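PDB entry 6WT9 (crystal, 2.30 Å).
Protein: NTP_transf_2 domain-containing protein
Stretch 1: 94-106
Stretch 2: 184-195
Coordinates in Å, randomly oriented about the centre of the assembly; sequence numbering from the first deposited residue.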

# COMPACT_ATOMS: atom_id res chain seq x y z
N GLY A 94 -2.48 11.65 -0.43
CA GLY A 94 -1.48 12.53 0.16
C GLY A 94 -1.44 12.41 1.67
O GLY A 94 -0.37 12.49 2.28
N TYR A 95 -2.60 12.23 2.30
CA TYR A 95 -2.68 12.04 3.75
C TYR A 95 -2.57 10.56 4.11
O TYR A 95 -3.36 10.02 4.88
N SER A 96 -1.57 9.90 3.53
CA SER A 96 -1.37 8.48 3.78
C SER A 96 -0.82 8.27 5.19
O SER A 96 0.15 8.92 5.59
N ASP A 97 -1.44 7.36 5.93
CA ASP A 97 -0.92 7.00 7.24
C ASP A 97 0.26 6.04 7.08
O ASP A 97 0.62 5.63 5.97
N ILE A 98 0.87 5.69 8.20
CA ILE A 98 2.03 4.80 8.22
C ILE A 98 1.91 3.89 9.43
O ILE A 98 1.32 4.26 10.45
N ASP A 99 2.44 2.68 9.31
CA ASP A 99 2.43 1.71 10.39
C ASP A 99 3.83 1.59 10.97
O ASP A 99 4.81 1.41 10.24
N LEU A 100 3.92 1.69 12.30
CA LEU A 100 5.17 1.57 13.03
C LEU A 100 5.18 0.22 13.73
O LEU A 100 4.35 -0.04 14.61
N LEU A 101 6.12 -0.64 13.35
CA LEU A 101 6.27 -1.96 13.95
C LEU A 101 7.23 -1.89 15.13
O LEU A 101 8.33 -1.34 15.00
N VAL A 102 6.81 -2.44 16.27
CA VAL A 102 7.64 -2.50 17.47
C VAL A 102 7.97 -3.97 17.68
O VAL A 102 7.14 -4.75 18.15
N ILE A 103 9.20 -4.36 17.34
CA ILE A 103 9.61 -5.76 17.28
C ILE A 103 10.59 -6.02 18.42
O ILE A 103 11.60 -5.32 18.55
N SER A 104 10.30 -7.05 19.22
CA SER A 104 11.17 -7.39 20.34
C SER A 104 12.45 -8.06 19.86
O SER A 104 12.43 -8.89 18.94
N ASP A 105 13.56 -7.71 20.50
CA ASP A 105 14.87 -8.27 20.17
C ASP A 105 15.06 -9.69 20.70
O ASP A 105 16.15 -10.24 20.56
N LYS A 106 14.03 -10.29 21.29
CA LYS A 106 14.14 -11.62 21.87
C LYS A 106 13.04 -12.54 21.35
O LYS A 106 11.86 -12.32 21.61
N GLY A 184 -1.51 16.70 11.40
CA GLY A 184 -2.66 16.14 10.71
C GLY A 184 -2.40 14.79 10.08
O GLY A 184 -2.95 14.49 9.02
N ARG A 185 -1.57 13.96 10.71
CA ARG A 185 -1.21 12.65 10.19
C ARG A 185 -1.54 11.57 11.22
O ARG A 185 -1.51 11.82 12.43
N ASP A 186 -1.85 10.38 10.72
CA ASP A 186 -2.16 9.23 11.57
C ASP A 186 -1.03 8.22 11.51
O ASP A 186 -0.36 8.05 10.48
N VAL A 187 -0.81 7.54 12.64
CA VAL A 187 0.20 6.49 12.75
C VAL A 187 -0.42 5.31 13.49
O VAL A 187 -1.02 5.50 14.56
N ASP A 188 -0.28 4.12 12.93
CA ASP A 188 -0.67 2.89 13.62
C ASP A 188 0.58 2.22 14.18
O ASP A 188 1.63 2.19 13.53
N ILE A 189 0.46 1.70 15.40
CA ILE A 189 1.58 1.11 16.12
C ILE A 189 1.25 -0.36 16.39
O ILE A 189 0.24 -0.66 17.04
N VAL A 190 2.10 -1.26 15.90
CA VAL A 190 1.86 -2.69 15.97
C VAL A 190 2.98 -3.33 16.79
O VAL A 190 4.16 -3.04 16.58
N ILE A 191 2.60 -4.22 17.71
CA ILE A 191 3.53 -4.92 18.59
C ILE A 191 3.76 -6.32 18.02
O ILE A 191 2.80 -7.04 17.74
N ALA A 192 5.03 -6.70 17.86
CA ALA A 192 5.36 -7.97 17.24
C ALA A 192 6.70 -8.47 17.76
O ALA A 192 7.39 -7.79 18.53
N ASN A 193 7.07 -9.68 17.34
CA ASN A 193 8.40 -10.23 17.57
C ASN A 193 8.81 -11.05 16.35
O ASN A 193 7.99 -11.36 15.48
N TRP A 194 10.09 -11.40 16.29
CA TRP A 194 10.62 -12.17 15.18
C TRP A 194 10.25 -13.64 15.31
O TRP A 194 10.25 -14.20 16.41
N TYR A 195 9.94 -14.27 14.18
CA TYR A 195 9.68 -15.70 14.17
C TYR A 195 10.97 -16.47 14.41
O TYR A 195 11.97 -16.27 13.71

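Strands 98-104 and 185-194 run parallel as neighbours in one sheet, so their side chains alternate between its two faces and meet their cross-strand partners flank to flank. The backbone sets this register through six hydrogen bonds, from D188 N to I98 O (3.0 Å) at one end to S104 N to A192 O (3.1 Å) at the other; between them, L100 and V102 each donate and accept on the edge facing the second strand.

I103 has the largest area covered by the other stretch, 76 Å². Its m,t rotamer lays CG2 over one face of the W194 indole, 3.5 Å from the centroid of the five-membered ring and 13° off its normal, a CH-pi contact. The same I103 CG2 is 3.7 Å from N193 CA. W194 leaves its CA sideways, but with chi1 m and chi2 at 108° its ring comes back to the first strand, where W194 CD1 also lies 3.4 Å from S104 O; its NE1 is hydrogen-bonded elsewhere in the structure. A192, paired with I103 in the register, offers only a methyl group.

V102, with 71 Å² covered, lies on the opposite face, together with I98, L100, V187, I189 and I191. In its t rotamer V102 touches two isoleucines: V102 CB is 3.7 Å from I191 CD1, which the m,m rotamer of I191 brings nearer, and V102 CG2 is 3.9 Å from I189 CG2. The apolar row continues with L100 (t,p), whose CD2 is 4.3 Å from I189 CG1, and ends with I98 CG2 at 4.0 Å from V187 CG2.

On the I103 face, V190 (t, 65 Å² covered) packs its CB 3.6 Å from CD2 of L101 (m,t). Farther along this face the packing turns acidic: D99 and D188, both m, bring D99 OD1 to 3.8 Å from D188 OD2, a proximity of like charges rather than a bond. D99 OD1 also lies 3.3 Å from D188 CB, while D188 OD1 finds a hydrogen-bonding partner elsewhere in the structure.

Ahead of the first strand, direct backbone hydrogen bonds between the stretches give way to side-chain contacts and a water. R185, m,m,t along its first three torsions, returns its guanidinium to Y95, whose CE1 sits over one face of that group, 3.3 Å from R185 NH1. Nearby, D97 CB (chi1 p) approaches D186 O at 3.3 Å. Water 1 links the stretches here, accepting from D186 N at 3.1 Å and donating a weak bond to Y95 O, also at 3.1 Å.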

# COMPACT_ATOMS: atom_id res chain seq x y z
CB TYR A 95 -3.98 12.64 4.27
CG TYR A 95 -4.01 14.15 4.26
CD1 TYR A 95 -2.83 14.88 4.32
CD2 TYR A 95 -5.21 14.84 4.20
CE1 TYR A 95 -2.85 16.26 4.31
CE2 TYR A 95 -5.24 16.22 4.19
CZ TYR A 95 -4.06 16.93 4.25
OH TYR A 95 -4.08 18.30 4.24
CB SER A 96 -0.42 7.90 2.74
OG SER A 96 -0.20 6.51 2.97
CB ASP A 97 -2.02 6.38 8.10
CG ASP A 97 -2.76 5.26 7.40
OD1 ASP A 97 -2.14 4.21 7.13
OD2 ASP A 97 -3.97 5.43 7.11
CB ILE A 98 3.36 5.59 8.23
CG1 ILE A 98 4.55 4.67 7.96
CG2 ILE A 98 3.53 6.33 9.55
CD1 ILE A 98 5.83 5.42 7.66
CB ASP A 99 1.94 0.34 9.90
CG ASP A 99 0.44 0.31 9.68
OD1 ASP A 99 -0.19 1.39 9.65
OD2 ASP A 99 -0.12 -0.80 9.55
CB LEU A 100 5.33 2.70 14.04
CG LEU A 100 6.52 2.57 14.98
CD1 LEU A 100 7.82 2.69 14.21
CD2 LEU A 100 6.44 3.62 16.08
CB LEU A 101 6.76 -2.98 12.92
CG LEU A 101 5.73 -3.43 11.88
CD1 LEU A 101 6.40 -4.27 10.81
CD2 LEU A 101 4.62 -4.21 12.55
CB VAL A 102 6.92 -1.91 18.69
CG1 VAL A 102 7.85 -1.91 19.89
CG2 VAL A 102 6.43 -0.50 18.38
CB ILE A 103 10.23 -6.10 15.92
CG1 ILE A 103 9.43 -5.43 14.80
CG2 ILE A 103 10.26 -7.61 15.71
CD1 ILE A 103 10.00 -5.68 13.41
CB SER A 104 10.44 -8.32 21.31
OG SER A 104 9.39 -7.65 21.99
CB ASP A 105 15.98 -7.37 20.73
CG ASP A 105 15.81 -5.93 20.32
OD1 ASP A 105 14.86 -5.63 19.57
OD2 ASP A 105 16.63 -5.09 20.76
CB LYS A 106 14.08 -11.53 23.40
CG LYS A 106 15.26 -10.80 24.02
CD LYS A 106 14.95 -10.36 25.44
CE LYS A 106 16.20 -9.85 26.14
NZ LYS A 106 16.92 -8.83 25.32
CB ARG A 185 0.28 12.58 9.83
CG ARG A 185 0.73 13.59 8.78
CD ARG A 185 0.03 13.36 7.45
NE ARG A 185 0.61 14.17 6.38
CZ ARG A 185 0.25 15.41 6.10
NH1 ARG A 185 -0.71 16.00 6.81
NH2 ARG A 185 0.84 16.08 5.12
CB ASP A 186 -3.47 8.57 11.15
CG ASP A 186 -4.69 9.37 11.57
OD1 ASP A 186 -4.55 10.24 12.45
OD2 ASP A 186 -5.78 9.12 11.01
CB VAL A 187 1.47 6.97 13.48
CG1 VAL A 187 2.47 5.83 13.61
CG2 VAL A 187 2.09 8.16 12.75
CB ASP A 188 -1.39 1.93 12.67
CG ASP A 188 -2.75 2.46 12.24
OD1 ASP A 188 -3.07 3.62 12.56
OD2 ASP A 188 -3.50 1.70 11.58
CB ILE A 189 1.87 1.85 17.44
CG1 ILE A 189 2.30 3.30 17.15
CG2 ILE A 189 2.94 1.13 18.24
CD1 ILE A 189 1.16 4.30 17.11
CB VAL A 190 1.79 -3.31 14.57
CG1 VAL A 190 1.56 -4.81 14.65
CG2 VAL A 190 0.68 -2.65 13.75
CB ILE A 191 2.99 -5.00 20.03
CG1 ILE A 191 2.61 -3.60 20.53
CG2 ILE A 191 3.99 -5.67 20.95
CD1 ILE A 191 3.76 -2.62 20.52
CB ALA A 192 5.37 -7.85 15.71
CB ASN A 193 8.45 -11.08 18.85
CG ASN A 193 7.70 -12.39 18.71
OD1 ASN A 193 6.70 -12.48 17.99
ND2 ASN A 193 8.18 -13.42 19.40
CB TRP A 194 12.14 -12.03 15.10
CG TRP A 194 12.62 -10.63 14.87
CD1 TRP A 194 13.23 -9.82 15.77
CD2 TRP A 194 12.51 -9.88 13.66
NE1 TRP A 194 13.53 -8.61 15.20
CE2 TRP A 194 13.09 -8.62 13.90
CE3 TRP A 194 11.99 -10.15 12.39
CZ2 TRP A 194 13.16 -7.63 12.92
CZ3 TRP A 194 12.06 -9.16 11.42
CH2 TRP A 194 12.64 -7.92 11.69
CB TYR A 195 9.06 -16.11 12.83
CG TYR A 195 8.73 -17.58 12.70
CD1 TYR A 195 7.55 -18.09 13.22
CD2 TYR A 195 9.60 -18.45 12.06
CE1 TYR A 195 7.24 -19.44 13.11
CE2 TYR A 195 9.30 -19.80 11.94
CZ TYR A 195 8.12 -20.28 12.46
OH TYR A 195 7.82 -21.62 12.35
O HOH W 1 -2.07 10.42 7.62